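Local coordinates for thiol-disulfide oxidoreductase (Bacteroides thetaiotaomicron, PDB 3FW2), which belongs to the TlpA-like family and may act as an oxidoreductase, the chain here being its C-terminal thioredoxin-like domain, at residues W44-I48 with S49-S53; S27-A30 with F31-K34. One frame throughout, in Å; residues are numbered along the deposited sequence.

Interaction 1 of 2, residues W44-I48 with S49-S53. With ACT (acetate ion), chain F.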
loop_
_atom_site.group_PDB
_atom_site.type_symbol
_atom_site.label_atom_id
_atom_site.label_comp_id
_atom_site.label_asym_id
_atom_site.label_seq_id
_atom_site.Cartn_x
_atom_site.Cartn_y
_atom_site.Cartn_z
ATOM N N TRP A 44 9.119 0.190 1.491
ATOM C CA TRP A 44 8.469 -0.649 2.477
ATOM C C TRP A 44 7.688 -1.841 1.863
ATOM O O TRP A 44 7.053 -2.656 2.611
ATOM C CB TRP A 44 7.557 0.200 3.394
ATOM C CG TRP A 44 6.472 1.038 2.744
ATOM C CD1 TRP A 44 6.493 2.391 2.568
ATOM C CD2 TRP A 44 5.212 0.590 2.242
ATOM N NE1 TRP A 44 5.325 2.804 1.992
ATOM C CE2 TRP A 44 4.519 1.718 1.786
ATOM C CE3 TRP A 44 4.584 -0.674 2.149
ATOM C CZ2 TRP A 44 3.229 1.644 1.210
ATOM C CZ3 TRP A 44 3.286 -0.735 1.570
ATOM C CH2 TRP A 44 2.643 0.408 1.104
ATOM N N ASN A 45 7.723 -1.962 0.517
ATOM C CA ASN A 45 7.191 -3.141 -0.160
ATOM C C ASN A 45 8.200 -3.707 -1.140
ATOM O O ASN A 45 8.003 -3.660 -2.319
ATOM C CB ASN A 45 5.903 -2.743 -0.892
ATOM C CG ASN A 45 5.224 -3.910 -1.544
ATOM O OD1 ASN A 45 5.033 -4.921 -0.920
ATOM N ND2 ASN A 45 4.869 -3.751 -2.797
ATOM N N ASP A 46 9.275 -4.265 -0.618
ATOM C CA ASP A 46 10.353 -4.836 -1.463
ATOM C C ASP A 46 9.977 -6.302 -1.632
ATOM O O ASP A 46 10.648 -7.216 -1.117
ATOM C CB ASP A 46 11.723 -4.656 -0.739
ATOM C CG ASP A 46 12.918 -5.011 -1.629
ATOM O OD1 ASP A 46 12.697 -5.327 -2.806
ATOM O OD2 ASP A 46 14.073 -5.004 -1.111
ATOM N N SER A 47 8.892 -6.522 -2.371
ATOM C CA SER A 47 8.295 -7.816 -2.552
ATOM C C SER A 47 8.871 -8.510 -3.788
ATOM O O SER A 47 9.584 -7.910 -4.595
ATOM C CB SER A 47 6.798 -7.617 -2.781
ATOM O OG SER A 47 6.622 -6.877 -3.967
ATOM N N ILE A 48 8.540 -9.784 -3.979
ATOM C CA ILE A 48 8.914 -10.464 -5.233
ATOM C C ILE A 48 8.349 -9.739 -6.444
ATOM O O ILE A 48 9.039 -9.593 -7.451
ATOM C CB ILE A 48 8.471 -12.006 -5.223
ATOM C CG1 ILE A 48 9.273 -12.806 -4.202
ATOM C CG2 ILE A 48 8.650 -12.542 -6.608
ATOM C CD1 ILE A 48 8.471 -14.044 -3.624
ATOM N N SER A 49 7.083 -9.271 -6.374
ATOM C CA SER A 49 6.491 -8.572 -7.525
ATOM C C SER A 49 7.230 -7.278 -7.777
ATOM O O SER A 49 7.482 -6.916 -8.918
ATOM C CB SER A 49 5.008 -8.245 -7.290
ATOM O OG SER A 49 4.274 -9.452 -7.236
ATOM N N GLN A 50 7.567 -6.568 -6.728
ATOM C CA GLN A 50 8.325 -5.320 -6.938
ATOM C C GLN A 50 9.713 -5.596 -7.544
ATOM O O GLN A 50 10.160 -4.864 -8.442
ATOM C CB GLN A 50 8.499 -4.488 -5.659
ATOM C CG GLN A 50 9.172 -3.072 -5.985
ATOM C CD GLN A 50 8.306 -2.257 -6.867
ATOM O OE1 GLN A 50 7.139 -2.023 -6.507
ATOM N NE2 GLN A 50 8.808 -1.833 -8.118
ATOM N N LYS A 51 10.383 -6.630 -7.079
ATOM C CA LYS A 51 11.638 -6.998 -7.668
ATOM C C LYS A 51 11.492 -7.345 -9.170
ATOM O O LYS A 51 12.329 -6.983 -10.006
ATOM C CB LYS A 51 12.301 -8.099 -6.870
ATOM C CG LYS A 51 12.825 -7.683 -5.481
ATOM C CD LYS A 51 13.475 -8.847 -4.775
ATOM C CE LYS A 51 14.117 -8.437 -3.451
ATOM N NZ LYS A 51 13.022 -8.096 -2.523
ATOM N N GLN A 52 10.428 -8.059 -9.515
ATOM C CA GLN A 52 10.180 -8.387 -10.917
ATOM C C GLN A 52 9.952 -7.117 -11.734
ATOM O O GLN A 52 10.483 -6.950 -12.840
ATOM C CB GLN A 52 8.918 -9.247 -11.014
ATOM C CG GLN A 52 8.576 -9.682 -12.428
ATOM C CD GLN A 52 9.648 -10.455 -13.132
ATOM O OE1 GLN A 52 10.309 -11.300 -12.534
ATOM N NE2 GLN A 52 9.809 -10.196 -14.446
ATOM N N SER A 53 9.089 -6.218 -11.245
ATOM C CA SER A 53 8.870 -4.969 -11.933
ATOM C C SER A 53 10.173 -4.201 -12.147
ATOM O O SER A 53 10.438 -3.704 -13.216
ATOM C CB SER A 53 7.913 -4.087 -11.131
ATOM O OG SER A 53 6.625 -4.650 -11.159
HETATM C C ACT F . 6.094 -3.667 -14.435
HETATM O O ACT F . 5.623 -4.584 -13.746
HETATM O OXT ACT F . 6.603 -4.004 -15.531
HETATM C CH3 ACT F . 6.071 -2.246 -13.962
HETATM O O HOH W 1 6.678 -1.630 -3.965
#
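Lys51 runs back along the start of its helix, over the backbone of Ser47, to reach Asp46. Its CB lies 3.5 Å from Ser47 O, and CG rests closer still on that oxygen, at 3.4 Å. CD is about equally far from Ser47 O and Asp46 OD1; CE then comes 3.5 Å from Asp46 OD1. A last bend at chi4 (69°) swings the ammonium in, so that NZ forms a salt bridge of 2.8 Å with Asp46 OD1, weak as a hydrogen bond. The two side chains cross at about a right angle. A leucine in place of Asp46 would probably leave the Lys51 ammonium without its carboxylate mate and free to swing into solvent.

Beneath this bridge Ser47 serves as N-cap: with its OG placed between backbone N and carbonyl carbon (chi1 63°), OG accepts from Gln50 N at 2.9 Å, nearly straight at 162°, while Ser47 O takes Lys51 N. Water 1 links Asn45 O with Gln50 OE1, at 2.6 Å from the latter, and Gln50 NE2 holds Asn54. In the conformer given, Ser53 OG donates to an acetate probably from the crystallisation liquor. Ile48 N bonds to Asp46 OD1 of the second subunit, and Asn45 OD1 to the Asn45 amide there, so this turn is also part of the subunit interface.

The loop that caps the N terminus of the helix after the central strand is where thioredoxin folds usually carry the redox CxxC motif; here the residues that appear to correspond, Asn45 to Ile48, include no cysteine.

Interaction 2 of 2, residues S27-A30 with F31-K34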
loop_
_atom_site.group_PDB
_atom_site.type_symbol
_atom_site.label_atom_id
_atom_site.label_comp_id
_atom_site.label_asym_id
_atom_site.label_seq_id
_atom_site.Cartn_x
_atom_site.Cartn_y
_atom_site.Cartn_z
ATOM N N SER A 27 5.127 17.506 -17.618
ATOM C CA SER A 27 5.672 18.520 -18.551
ATOM C C SER A 27 7.027 19.106 -18.183
ATOM O O SER A 27 7.507 20.076 -18.838
ATOM C CB SER A 27 4.654 19.642 -18.706
ATOM O OG SER A 27 3.425 19.079 -19.114
ATOM N N SER A 28 7.688 18.539 -17.178
ATOM C CA SER A 28 9.070 18.910 -16.888
ATOM C C SER A 28 9.939 18.631 -18.100
ATOM O O SER A 28 9.563 17.859 -18.979
ATOM C CB SER A 28 9.607 18.172 -15.685
ATOM O OG SER A 28 8.976 18.630 -14.524
ATOM N N ASP A 29 11.087 19.291 -18.172
ATOM C CA ASP A 29 11.912 19.205 -19.371
ATOM C C ASP A 29 12.278 17.796 -19.796
ATOM O O ASP A 29 12.395 17.533 -20.982
ATOM C CB ASP A 29 13.207 19.994 -19.184
ATOM C CG ASP A 29 12.986 21.508 -19.125
ATOM O OD1 ASP A 29 11.896 22.048 -19.517
ATOM O OD2 ASP A 29 13.959 22.168 -18.699
ATOM N N ALA A 30 12.491 16.905 -18.830
ATOM C CA ALA A 30 12.885 15.536 -19.144
ATOM C C ALA A 30 11.789 14.816 -19.922
ATOM O O ALA A 30 12.094 13.870 -20.650
ATOM C CB ALA A 30 13.204 14.765 -17.886
ATOM N N PHE A 31 10.531 15.269 -19.763
ATOM C CA PHE A 31 9.393 14.532 -20.274
ATOM C C PHE A 31 8.571 15.247 -21.278
ATOM O O PHE A 31 7.754 14.643 -21.949
ATOM C CB PHE A 31 8.491 14.167 -19.104
ATOM C CG PHE A 31 9.185 13.408 -18.018
ATOM C CD1 PHE A 31 10.101 12.431 -18.304
ATOM C CD2 PHE A 31 8.937 13.718 -16.687
ATOM C CE1 PHE A 31 10.728 11.702 -17.267
ATOM C CE2 PHE A 31 9.555 13.028 -15.665
ATOM C CZ PHE A 31 10.482 12.032 -15.955
ATOM N N LYS A 32 8.761 16.553 -21.418
ATOM C CA LYS A 32 7.903 17.271 -22.354
ATOM C C LYS A 32 8.037 16.762 -23.782
ATOM O O LYS A 32 9.113 16.465 -24.272
ATOM C CB LYS A 32 8.149 18.794 -22.304
ATOM C CG LYS A 32 9.472 19.222 -22.729
ATOM C CD LYS A 32 9.628 20.752 -22.437
ATOM C CE LYS A 32 11.058 21.221 -22.768
ATOM N NZ LYS A 32 11.343 22.658 -22.396
ATOM N N GLN A 33 6.899 16.619 -24.428
ATOM C CA GLN A 33 6.801 16.089 -25.785
ATOM C C GLN A 33 7.153 14.617 -25.915
ATOM O O GLN A 33 7.284 14.112 -27.019
ATOM C CB GLN A 33 7.572 16.928 -26.826
ATOM C CG GLN A 33 6.858 18.181 -27.297
ATOM C CD GLN A 33 6.246 19.011 -26.175
ATOM O OE1 GLN A 33 6.961 19.647 -25.378
ATOM N NE2 GLN A 33 4.909 19.022 -26.114
ATOM N N LYS A 34 7.258 13.921 -24.788
ATOM C CA LYS A 34 7.446 12.481 -24.787
ATOM C C LYS A 34 6.241 11.782 -24.135
ATOM O O LYS A 34 5.575 12.335 -23.287
ATOM C CB LYS A 34 8.687 12.127 -23.963
ATOM C CG LYS A 34 9.955 12.830 -24.449
ATOM C CD LYS A 34 11.187 12.105 -23.885
ATOM C CE LYS A 34 12.462 12.836 -24.171
ATOM N NZ LYS A 34 13.575 12.120 -23.466
HETATM O O HOH W 2 13.445 11.537 -20.541
#
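Ser28 O is gripped by two backbone amides. Lys32 N approaches almost in line with the carbonyl, at 2.9 Å, while Phe31 N, also 2.9 Å from Ser28 O, comes from above the carbonyl plane. Together they curl residues 28 to 32 into a single helix-like turn, and Ser28 OG fixes its start by bonding to Thr25 N.

Lys32 and Asp29 lie side by side on the outside of this turn, pointing the same way. The lysine chain is extended beyond CG, which carries NZ to 3.0 Å from Asp29 OD1; the ammonium meets this oxygen from above the carboxylate plane, 57° out of it, in a salt bridge. Along the way CD and CE slide past the same oxygen.

The chain then reverses in a type II beta turn from Phe31 to Lys34, closed by Lys34 N on Phe31 O, with Gln33 at positive phi (68°) in its third position; it delivers the chain into strand 35-41 of the thioredoxin-like sheet.

The buried Phe31 ring carries the methyl of the exposed Ala30 over one face, a CH-pi contact with CB 4.0 Å from the ring centroid and offset toward the rim. Lys34 stretches back past the Ala30 carbonyl: water 2 donates to Ala30 O at 2.7 Å and accepts from Lys34 NZ at 3.0 Å, and that ammonium also bonds to Asn67 O.

Coming from the N terminus, the chain leaves the small hairpin of strands 16-17 and 23-24 and meets interaction 2 first, where the connection folds on itself just before strand 35-41. That strand, the middle one of the five-stranded sheet, then carries the chain across the domain to interaction 1, which closes the turn into helix 48-64. The two contacts follow in series; neither nests in the other nor crosses it. Their centres are 28 Å apart, on opposite sides of the chain's centre, so one shapes the entry to the central strand and the other its exit into the following helix, the latter beside the second subunit.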